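Local coordinates for peptidoglycan-recognition protein-LC isoform LCa (Drosophila melanogaster, PDB 2F2L) that activates the imd/Relish immune pathway as a peptidoglycan receptor, its extracellular domain here binding a muropeptide fragment together with a domain of isoform LCx, at residues 52-57 with 63-68; 44-49 with 101-106. One frame throughout, in Å; residues are numbered along the deposited sequence.

Contact 1: 52-57 with 63-68. With MLD (glcnac(beta1-4)-murnac(1,6-anhydro)-L-ala-gamma-D-glu-meso-a2pm-D-ala), chain G.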
loop_
_atom_site.group_PDB
_atom_site.type_symbol
_atom_site.label_atom_id
_atom_site.label_comp_id
_atom_site.label_asym_id
_atom_site.label_seq_id
_atom_site.Cartn_x
_atom_site.Cartn_y
_atom_site.Cartn_z
ATOM N N THR A 52 3.517 5.690 0.622
ATOM C CA THR A 52 4.971 5.583 0.699
ATOM C C THR A 52 5.672 6.930 0.663
ATOM O O THR A 52 6.580 7.169 1.442
ATOM C CB THR A 52 5.506 4.661 -0.403
ATOM O OG1 THR A 52 5.160 3.323 -0.048
ATOM C CG2 THR A 52 7.020 4.774 -0.544
ATOM N N TYR A 53 5.267 7.794 -0.263
ATOM C CA TYR A 53 5.825 9.114 -0.360
ATOM C C TYR A 53 5.638 9.872 0.955
ATOM O O TYR A 53 6.573 10.454 1.491
ATOM C CB TYR A 53 5.192 9.898 -1.517
ATOM C CG TYR A 53 5.832 11.242 -1.683
ATOM C CD1 TYR A 53 6.987 11.397 -2.433
ATOM C CD2 TYR A 53 5.317 12.362 -1.034
ATOM C CE1 TYR A 53 7.603 12.645 -2.558
ATOM C CE2 TYR A 53 5.908 13.596 -1.163
ATOM C CZ TYR A 53 7.042 13.730 -1.913
ATOM O OH TYR A 53 7.620 14.965 -2.002
ATOM N N ASP A 54 4.427 9.846 1.478
ATOM C CA ASP A 54 4.137 10.549 2.726
ATOM C C ASP A 54 4.943 10.034 3.906
ATOM O O ASP A 54 5.419 10.828 4.728
ATOM C CB ASP A 54 2.651 10.495 3.045
ATOM C CG ASP A 54 1.832 11.372 2.118
ATOM O OD1 ASP A 54 2.440 12.065 1.264
ATOM O OD2 ASP A 54 0.592 11.393 2.270
ATOM N N ILE A 55 5.100 8.716 3.997
ATOM C CA ILE A 55 5.862 8.139 5.104
ATOM C C ILE A 55 7.365 8.330 4.932
ATOM O O ILE A 55 8.059 8.771 5.869
ATOM C CB ILE A 55 5.544 6.647 5.333
ATOM C CG1 ILE A 55 4.077 6.485 5.756
ATOM C CG2 ILE A 55 6.509 6.078 6.418
ATOM C CD1 ILE A 55 3.526 5.027 5.723
ATOM N N GLU A 56 7.864 8.032 3.737
ATOM C CA GLU A 56 9.300 7.922 3.521
ATOM C C GLU A 56 9.984 9.196 3.062
ATOM O O GLU A 56 11.116 9.436 3.482
ATOM C CB GLU A 56 9.618 6.728 2.604
ATOM C CG GLU A 56 9.122 5.422 3.254
ATOM C CD GLU A 56 9.577 4.132 2.580
ATOM O OE1 GLU A 56 10.571 4.128 1.837
ATOM O OE2 GLU A 56 8.909 3.098 2.817
ATOM N N SER A 57 9.336 10.009 2.232
ATOM C CA SER A 57 9.882 11.329 1.890
ATOM C C SER A 57 9.442 12.388 2.885
ATOM O O SER A 57 10.285 13.091 3.434
ATOM C CB SER A 57 9.500 11.760 0.474
ATOM O OG SER A 57 9.985 10.814 -0.461
ATOM N N ILE A 63 -0.204 7.987 5.495
ATOM C CA ILE A 63 -0.766 8.862 4.469
ATOM C C ILE A 63 -1.382 10.085 5.147
ATOM O O ILE A 63 -1.989 9.977 6.218
ATOM C CB ILE A 63 -1.781 8.108 3.567
ATOM C CG1 ILE A 63 -2.015 8.880 2.269
ATOM C CG2 ILE A 63 -3.081 7.748 4.346
ATOM C CD1 ILE A 63 -2.452 8.012 1.119
ATOM N N ALA A 64 -1.190 11.260 4.551
ATOM C CA ALA A 64 -1.394 12.514 5.263
ATOM C C ALA A 64 -2.871 12.864 5.475
ATOM O O ALA A 64 -3.186 13.725 6.311
ATOM C CB ALA A 64 -0.652 13.675 4.539
ATOM N N TYR A 65 -3.768 12.177 4.763
ATOM C CA TYR A 65 -5.148 12.632 4.602
ATOM C C TYR A 65 -6.185 11.729 5.259
ATOM O O TYR A 65 -5.992 10.535 5.410
ATOM C CB TYR A 65 -5.492 12.773 3.116
ATOM C CG TYR A 65 -4.410 13.415 2.293
ATOM C CD1 TYR A 65 -4.158 14.775 2.367
ATOM C CD2 TYR A 65 -3.632 12.649 1.448
ATOM C CE1 TYR A 65 -3.130 15.352 1.616
ATOM C CE2 TYR A 65 -2.632 13.197 0.709
ATOM C CZ TYR A 65 -2.371 14.538 0.790
ATOM O OH TYR A 65 -1.361 15.025 0.001
ATOM N N ASN A 66 -7.317 12.322 5.628
ATOM C CA ASN A 66 -8.416 11.537 6.174
ATOM C C ASN A 66 -9.085 10.651 5.121
ATOM O O ASN A 66 -9.326 9.474 5.366
ATOM C CB ASN A 66 -9.414 12.445 6.876
ATOM C CG ASN A 66 -8.793 13.143 8.066
ATOM O OD1 ASN A 66 -8.398 14.298 7.956
ATOM N ND2 ASN A 66 -8.678 12.435 9.204
ATOM N N PHE A 67 -9.350 11.224 3.956
ATOM C CA PHE A 67 -9.957 10.499 2.828
ATOM C C PHE A 67 -9.335 11.017 1.572
ATOM O O PHE A 67 -8.902 12.158 1.546
ATOM C CB PHE A 67 -11.477 10.720 2.782
ATOM C CG PHE A 67 -12.190 10.149 3.964
ATOM C CD1 PHE A 67 -12.505 8.807 4.008
ATOM C CD2 PHE A 67 -12.490 10.941 5.058
ATOM C CE1 PHE A 67 -13.142 8.266 5.116
ATOM C CE2 PHE A 67 -13.118 10.408 6.169
ATOM C CZ PHE A 67 -13.444 9.077 6.196
ATOM N N LEU A 68 -9.272 10.165 0.551
ATOM C CA LEU A 68 -8.816 10.543 -0.775
ATOM C C LEU A 68 -9.916 10.204 -1.794
ATOM O O LEU A 68 -10.535 9.152 -1.709
ATOM C CB LEU A 68 -7.516 9.821 -1.142
ATOM C CG LEU A 68 -6.322 10.090 -0.194
ATOM C CD1 LEU A 68 -6.215 8.997 0.853
ATOM C CD2 LEU A 68 -5.010 10.195 -0.967
HETATM C CAA MLD G . 8.139 -0.233 3.511
HETATM C CAB MLD G . 8.701 -0.520 2.127
HETATM O OAC MLD G . 9.251 -1.587 1.886
HETATM N N2 MLD G . 8.535 0.460 1.244
HETATM C C2 MLD G . 9.025 0.419 -0.129
HETATM C C3 MLD G . 9.831 1.701 -0.353
HETATM O O3 MLD G . 10.946 1.815 0.553
HETATM C C4 MLD G . 10.253 1.832 -1.812
HETATM O O4 MLD G . 10.818 3.122 -1.968
HETATM C C5 MLD G . 9.020 1.712 -2.714
HETATM C C6 MLD G . 9.294 1.699 -4.229
HETATM O O6 MLD G . 8.017 1.821 -4.922
HETATM O O5 MLD G . 8.418 0.447 -2.450
HETATM C C1 MLD G . 7.872 0.361 -1.114
HETATM O O1 MLD G . 7.229 -0.880 -0.978
HETATM C CA4 MLD G . 5.987 -0.928 -1.720
HETATM C CA5 MLD G . 4.814 -0.148 -1.128
HETATM O OA5 MLD G . 3.650 -0.977 -0.792
HETATM C CA6 MLD G . 4.318 0.575 -2.333
HETATM O OA6 MLD G . 3.516 -0.380 -2.999
HETATM C CA1 MLD G . 3.320 -1.502 -2.088
HETATM C CA2 MLD G . 4.315 -2.608 -2.476
HETATM N NAD MLD G . 3.770 -3.926 -2.086
HETATM C CAE MLD G . 3.615 -4.919 -2.943
HETATM C CAF MLD G . 3.026 -6.179 -2.341
HETATM O OAG MLD G . 3.928 -4.865 -4.133
HETATM C CA3 MLD G . 5.659 -2.412 -1.776
HETATM O OAH MLD G . 6.753 -3.095 -2.483
HETATM C CAI MLD G . 7.131 -4.370 -1.908
HETATM C CAJ MLD G . 8.221 -4.238 -0.869
HETATM C CAL MLD G . 7.639 -5.298 -3.031
HETATM O OAM MLD G . 8.067 -6.398 -2.699
HETATM N N MLD G . 7.579 -4.880 -4.295
HETATM C CA MLD G . 7.997 -5.689 -5.447
HETATM C CB MLD G . 6.755 -6.477 -5.877
HETATM C C MLD G . 8.384 -4.712 -6.572
HETATM O O MLD G . 7.604 -3.819 -6.911
HETATM N NAN MLD G . 9.597 -4.907 -7.084
HETATM C CAO MLD G . 10.201 -4.111 -8.164
HETATM C CAP MLD G . 11.658 -3.677 -7.799
HETATM O OBA MLD G . 12.376 -3.363 -8.752
HETATM O OAQ MLD G . 12.049 -3.697 -6.606
HETATM C CBB MLD G . 10.358 -4.993 -9.397
HETATM C CBC MLD G . 9.057 -5.402 -10.065
HETATM C CBD MLD G . 9.384 -6.208 -11.335
HETATM O OBE MLD G . 10.444 -6.824 -11.452
HETATM N NBF MLD G . 8.458 -6.181 -12.270
HETATM C CBG MLD G . 8.613 -6.899 -13.542
HETATM C CBH MLD G . 9.729 -6.242 -14.379
HETATM O OBI MLD G . 9.805 -5.019 -14.487
HETATM N NBJ MLD G . 10.601 -7.090 -14.921
HETATM C CBK MLD G . 11.733 -6.674 -15.779
HETATM C CBL MLD G . 11.614 -7.412 -17.117
HETATM C CBM MLD G . 13.121 -6.990 -15.182
HETATM O OBO MLD G . 13.215 -7.933 -14.353
HETATM O OBN MLD G . 14.072 -6.280 -15.595
HETATM C CBP MLD G . 7.260 -6.895 -14.272
HETATM C CBQ MLD G . 7.213 -7.935 -15.406
HETATM C CBR MLD G . 5.813 -8.023 -16.017
HETATM C CBS MLD G . 5.548 -9.354 -16.725
HETATM C CBT MLD G . 5.372 -10.462 -15.678
HETATM O OBV MLD G . 4.309 -10.456 -15.035
HETATM O OBU MLD G . 6.296 -11.290 -15.548
HETATM N NBW MLD G . 6.671 -9.675 -17.614
HETATM O O HOH W 1 1.087 13.622 -0.304
#
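Asp54 and Ala64 meet through one buried hydrogen bond: the backbone N of Ala64 donates to Asp54 OD2 over 2.9 Å, with an N-H...O angle of 148°. The donor comes to the anti side of the oxygen and lies 26° out of the carboxylate plane, so the bond is moderately bent and slightly raised from the flat group. Around the same oxygen the contacts are apolar, Ala64 CB at 3.5 Å and Ile63 CG1 at 3.6 Å from Asp54 OD2. Tyr65 comes near with CE2.

The other carboxylate oxygen faces a water. That water donates to Asp54 OD1 at 2.6 Å and also bonds Tyr65 OH at 2.8 Å, tying the hydroxyl to the helix. Both carboxylate oxygens thus have a polar partner, which probably stabilises a buried negative charge. CG of Asp54 stands beside its own backbone N (chi1 -72°), with the carboxylate reaching off the helix to the loop; OD1 additionally lies in the plane of the Tyr53 ring, at its edge. Beyond this shell, the Ala64 methyl sits over the centre of the Tyr65 ring.

The same turn of helix contributes to the ligand pocket. Glu56 OE1 accepts a hydrogen bond from O3 of the muropeptide at 2.7 Å, and OE2 receives a weak one from N2, so the carboxylate engages two groups of one sugar; Thr52 OG1 touches the neighbouring anhydro sugar.

Among the surrounding elements, Ala64 is backbone-bonded to Ala86 and Tyr65 to Arg79. Tyr65 packs on Ser99 and Ala101 of strand 98-102, while Ile63 lies against Val47 and Gln51 earlier in helix 40-57, and the chain runs on into strand 67-69.

Contact 2: 44-49 with 101-106. With MLD (glcnac(beta1-4)-murnac(1,6-anhydro)-L-ala-gamma-D-glu-meso-a2pm-D-ala), chain G.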
loop_
_atom_site.group_PDB
_atom_site.type_symbol
_atom_site.label_atom_id
_atom_site.label_comp_id
_atom_site.label_asym_id
_atom_site.label_seq_id
_atom_site.Cartn_x
_atom_site.Cartn_y
_atom_site.Cartn_z
ATOM N N VAL A 44 -5.972 2.767 -6.642
ATOM C CA VAL A 44 -5.277 2.021 -5.611
ATOM C C VAL A 44 -3.754 2.206 -5.736
ATOM O O VAL A 44 -3.088 2.423 -4.737
ATOM C CB VAL A 44 -5.674 0.514 -5.614
ATOM C CG1 VAL A 44 -4.610 -0.362 -4.930
ATOM C CG2 VAL A 44 -7.036 0.319 -4.927
ATOM N N LEU A 45 -3.230 2.115 -6.959
ATOM C CA LEU A 45 -1.814 2.384 -7.232
ATOM C C LEU A 45 -1.433 3.780 -6.776
ATOM O O LEU A 45 -0.413 3.980 -6.091
ATOM C CB LEU A 45 -1.514 2.245 -8.730
ATOM C CG LEU A 45 -0.043 2.346 -9.151
ATOM C CD1 LEU A 45 0.785 1.273 -8.466
ATOM C CD2 LEU A 45 0.076 2.228 -10.658
ATOM N N ARG A 46 -2.248 4.763 -7.149
ATOM C CA ARG A 46 -1.960 6.139 -6.753
ATOM C C ARG A 46 -1.910 6.301 -5.232
ATOM O O ARG A 46 -0.982 6.932 -4.707
ATOM C CB ARG A 46 -2.998 7.124 -7.318
ATOM C CG ARG A 46 -3.144 7.120 -8.826
ATOM C CD ARG A 46 -1.856 7.446 -9.590
ATOM N NE ARG A 46 -2.145 7.379 -11.026
ATOM C CZ ARG A 46 -1.320 6.926 -11.967
ATOM N NH1 ARG A 46 -0.115 6.480 -11.671
ATOM N NH2 ARG A 46 -1.732 6.898 -13.223
ATOM N N VAL A 47 -2.909 5.753 -4.536
ATOM C CA VAL A 47 -3.031 5.955 -3.090
ATOM C C VAL A 47 -1.894 5.246 -2.334
ATOM O O VAL A 47 -1.312 5.830 -1.423
ATOM C CB VAL A 47 -4.410 5.507 -2.527
ATOM C CG1 VAL A 47 -4.455 5.744 -1.019
ATOM C CG2 VAL A 47 -5.553 6.287 -3.181
ATOM N N ARG A 48 -1.572 4.015 -2.741
ATOM C CA ARG A 48 -0.532 3.224 -2.079
ATOM C C ARG A 48 0.836 3.873 -2.286
ATOM O O ARG A 48 1.624 3.971 -1.339
ATOM C CB ARG A 48 -0.511 1.747 -2.554
ATOM C CG ARG A 48 0.474 0.831 -1.760
ATOM C CD ARG A 48 0.304 1.055 -0.246
ATOM N NE ARG A 48 1.267 0.369 0.623
ATOM C CZ ARG A 48 2.390 0.915 1.067
ATOM N NH1 ARG A 48 2.748 2.111 0.694
ATOM N NH2 ARG A 48 3.196 0.235 1.853
ATOM N N LEU A 49 1.093 4.374 -3.494
ATOM C CA LEU A 49 2.341 5.088 -3.747
ATOM C C LEU A 49 2.441 6.434 -3.010
ATOM O O LEU A 49 3.522 6.818 -2.581
ATOM C CB LEU A 49 2.564 5.277 -5.242
ATOM C CG LEU A 49 2.707 3.982 -6.047
ATOM C CD1 LEU A 49 3.119 4.328 -7.479
ATOM C CD2 LEU A 49 3.693 3.025 -5.406
ATOM N N ALA A 101 -8.383 14.712 0.055
ATOM C CA ALA A 101 -7.387 14.900 -0.996
ATOM C C ALA A 101 -7.958 14.381 -2.318
ATOM O O ALA A 101 -8.542 13.297 -2.372
ATOM C CB ALA A 101 -6.123 14.172 -0.661
ATOM N N TYR A 102 -7.770 15.157 -3.379
ATOM C CA TYR A 102 -8.284 14.806 -4.695
ATOM C C TYR A 102 -7.121 14.226 -5.483
ATOM O O TYR A 102 -6.085 14.857 -5.622
ATOM C CB TYR A 102 -8.963 16.045 -5.340
ATOM C CG TYR A 102 -10.256 16.325 -4.601
ATOM C CD1 TYR A 102 -11.459 15.820 -5.065
ATOM C CD2 TYR A 102 -10.248 16.962 -3.359
ATOM C CE1 TYR A 102 -12.645 16.017 -4.365
ATOM C CE2 TYR A 102 -11.421 17.150 -2.637
ATOM C CZ TYR A 102 -12.619 16.678 -3.145
ATOM O OH TYR A 102 -13.786 16.847 -2.422
ATOM N N ILE A 103 -7.280 12.990 -5.950
ATOM C CA ILE A 103 -6.181 12.296 -6.624
ATOM C C ILE A 103 -5.977 12.871 -8.021
ATOM O O ILE A 103 -6.817 12.711 -8.897
ATOM C CB ILE A 103 -6.393 10.790 -6.703
ATOM C CG1 ILE A 103 -6.575 10.222 -5.293
ATOM C CG2 ILE A 103 -5.208 10.119 -7.425
ATOM C CD1 ILE A 103 -7.082 8.817 -5.261
ATOM N N GLY A 104 -4.844 13.538 -8.207
ATOM C CA GLY A 104 -4.543 14.215 -9.459
ATOM C C GLY A 104 -3.869 15.551 -9.221
ATOM O O GLY A 104 -3.467 15.870 -8.112
ATOM N N SER A 105 -3.759 16.326 -10.290
ATOM C CA SER A 105 -3.214 17.677 -10.264
ATOM C C SER A 105 -4.248 18.556 -10.970
ATOM O O SER A 105 -4.672 18.217 -12.079
ATOM C CB SER A 105 -1.878 17.719 -11.007
ATOM O OG SER A 105 -1.230 18.970 -10.791
ATOM N N PHE A 106 -4.674 19.648 -10.331
ATOM C CA PHE A 106 -5.862 20.380 -10.793
ATOM C C PHE A 106 -5.667 21.883 -10.899
ATOM O O PHE A 106 -6.548 22.653 -10.534
ATOM C CB PHE A 106 -7.044 20.094 -9.876
ATOM C CG PHE A 106 -7.297 18.644 -9.662
ATOM C CD1 PHE A 106 -8.092 17.927 -10.545
ATOM C CD2 PHE A 106 -6.725 17.980 -8.581
ATOM C CE1 PHE A 106 -8.320 16.571 -10.350
ATOM C CE2 PHE A 106 -6.952 16.633 -8.379
ATOM C CZ PHE A 106 -7.748 15.922 -9.260
HETATM C CAA MLD G . 8.139 -0.233 3.511
HETATM C CAB MLD G . 8.701 -0.520 2.127
HETATM O OAC MLD G . 9.251 -1.587 1.886
HETATM N N2 MLD G . 8.535 0.460 1.244
HETATM C C2 MLD G . 9.025 0.419 -0.129
HETATM C C3 MLD G . 9.831 1.701 -0.353
HETATM O O3 MLD G . 10.946 1.815 0.553
HETATM C C4 MLD G . 10.253 1.832 -1.812
HETATM O O4 MLD G . 10.818 3.122 -1.968
HETATM C C5 MLD G . 9.020 1.712 -2.714
HETATM C C6 MLD G . 9.294 1.699 -4.229
HETATM O O6 MLD G . 8.017 1.821 -4.922
HETATM O O5 MLD G . 8.418 0.447 -2.450
HETATM C C1 MLD G . 7.872 0.361 -1.114
HETATM O O1 MLD G . 7.229 -0.880 -0.978
HETATM C CA4 MLD G . 5.987 -0.928 -1.720
HETATM C CA5 MLD G . 4.814 -0.148 -1.128
HETATM O OA5 MLD G . 3.650 -0.977 -0.792
HETATM C CA6 MLD G . 4.318 0.575 -2.333
HETATM O OA6 MLD G . 3.516 -0.380 -2.999
HETATM C CA1 MLD G . 3.320 -1.502 -2.088
HETATM C CA2 MLD G . 4.315 -2.608 -2.476
HETATM N NAD MLD G . 3.770 -3.926 -2.086
HETATM C CAE MLD G . 3.615 -4.919 -2.943
HETATM C CAF MLD G . 3.026 -6.179 -2.341
HETATM O OAG MLD G . 3.928 -4.865 -4.133
HETATM C CA3 MLD G . 5.659 -2.412 -1.776
HETATM O OAH MLD G . 6.753 -3.095 -2.483
HETATM C CAI MLD G . 7.131 -4.370 -1.908
HETATM C CAJ MLD G . 8.221 -4.238 -0.869
HETATM C CAL MLD G . 7.639 -5.298 -3.031
HETATM O OAM MLD G . 8.067 -6.398 -2.699
HETATM N N MLD G . 7.579 -4.880 -4.295
HETATM C CA MLD G . 7.997 -5.689 -5.447
HETATM C CB MLD G . 6.755 -6.477 -5.877
HETATM C C MLD G . 8.384 -4.712 -6.572
HETATM O O MLD G . 7.604 -3.819 -6.911
HETATM N NAN MLD G . 9.597 -4.907 -7.084
HETATM C CAO MLD G . 10.201 -4.111 -8.164
HETATM C CAP MLD G . 11.658 -3.677 -7.799
HETATM O OBA MLD G . 12.376 -3.363 -8.752
HETATM O OAQ MLD G . 12.049 -3.697 -6.606
HETATM C CBB MLD G . 10.358 -4.993 -9.397
HETATM C CBC MLD G . 9.057 -5.402 -10.065
HETATM C CBD MLD G . 9.384 -6.208 -11.335
HETATM O OBE MLD G . 10.444 -6.824 -11.452
HETATM N NBF MLD G . 8.458 -6.181 -12.270
HETATM C CBG MLD G . 8.613 -6.899 -13.542
HETATM C CBH MLD G . 9.729 -6.242 -14.379
HETATM O OBI MLD G . 9.805 -5.019 -14.487
HETATM N NBJ MLD G . 10.601 -7.090 -14.921
HETATM C CBK MLD G . 11.733 -6.674 -15.779
HETATM C CBL MLD G . 11.614 -7.412 -17.117
HETATM C CBM MLD G . 13.121 -6.990 -15.182
HETATM O OBO MLD G . 13.215 -7.933 -14.353
HETATM O OBN MLD G . 14.072 -6.280 -15.595
HETATM C CBP MLD G . 7.260 -6.895 -14.272
HETATM C CBQ MLD G . 7.213 -7.935 -15.406
HETATM C CBR MLD G . 5.813 -8.023 -16.017
HETATM C CBS MLD G . 5.548 -9.354 -16.725
HETATM C CBT MLD G . 5.372 -10.462 -15.678
HETATM O OBV MLD G . 4.309 -10.456 -15.035
HETATM O OBU MLD G . 6.296 -11.290 -15.548
HETATM N NBW MLD G . 6.671 -9.675 -17.614
#
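Arg48 NH2 is gripped by two acceptors, Gln11 OE1 of the same chain and the backbone O of Ala34 of the neighbouring isoform LCx chain, while the preceding residues of the helix, Arg46 and Val47, turn to Ile103. Here helix 40-57 lies against the mixed sheet of the peptidoglycan-recognition fold, shared with type 2 amidases, at the end of strand 98-102. Arg48 NE bonds Leu9 O, and NH1 makes a weak bond to Thr52 OG1, which together with the two bonds of NH2 probably fix the rotation of the guanidinium. The ring oxygen OA5 of the anhydro sugar lies over one face of this group, 2.9 Å from Arg48 CZ, and Leu49 CD2 touches the same sugar.

On the sheet side the contact is apolar. Ile103 divides its work between two branches: with CG1 beside the backbone N (chi1 -57°), the CG2 methyl is left anti to that N and meets the aliphatic root of Arg46, 3.7 Å from Arg46 CB, and the CG1 branch goes to Val47. The polar end of Arg46 leads away, and its NE bonds Asn36 O. The Val47 and Ile103 side chains cross at about a right angle, Val47 CG2 lying 3.6 Å from Ile103 CD1.

From the N terminus the chain passes strands 2-3 and 24-31 and then enters helix 40-57, which supplies one side of both contacts, 44-49 to contact 2 and, about two turns further on, 52-57 to contact 1. Contact 1 closes a short loop at once, when 63-68 returns beside 52-57 on its way into strand 67-69. Contact 2 closes only after 51 intervening residues, with 101-106, so the first loop lies wholly within the second. Strands 67-69 and 98-102 are neighbours in the sheet: Phe67 O and Ala101 N, 3.0 Å apart, probably hydrogen-bond. The helix is thereby joined to the chain just before strand 67-69 and just after strand 98-102, and the muropeptide touches both helical segments.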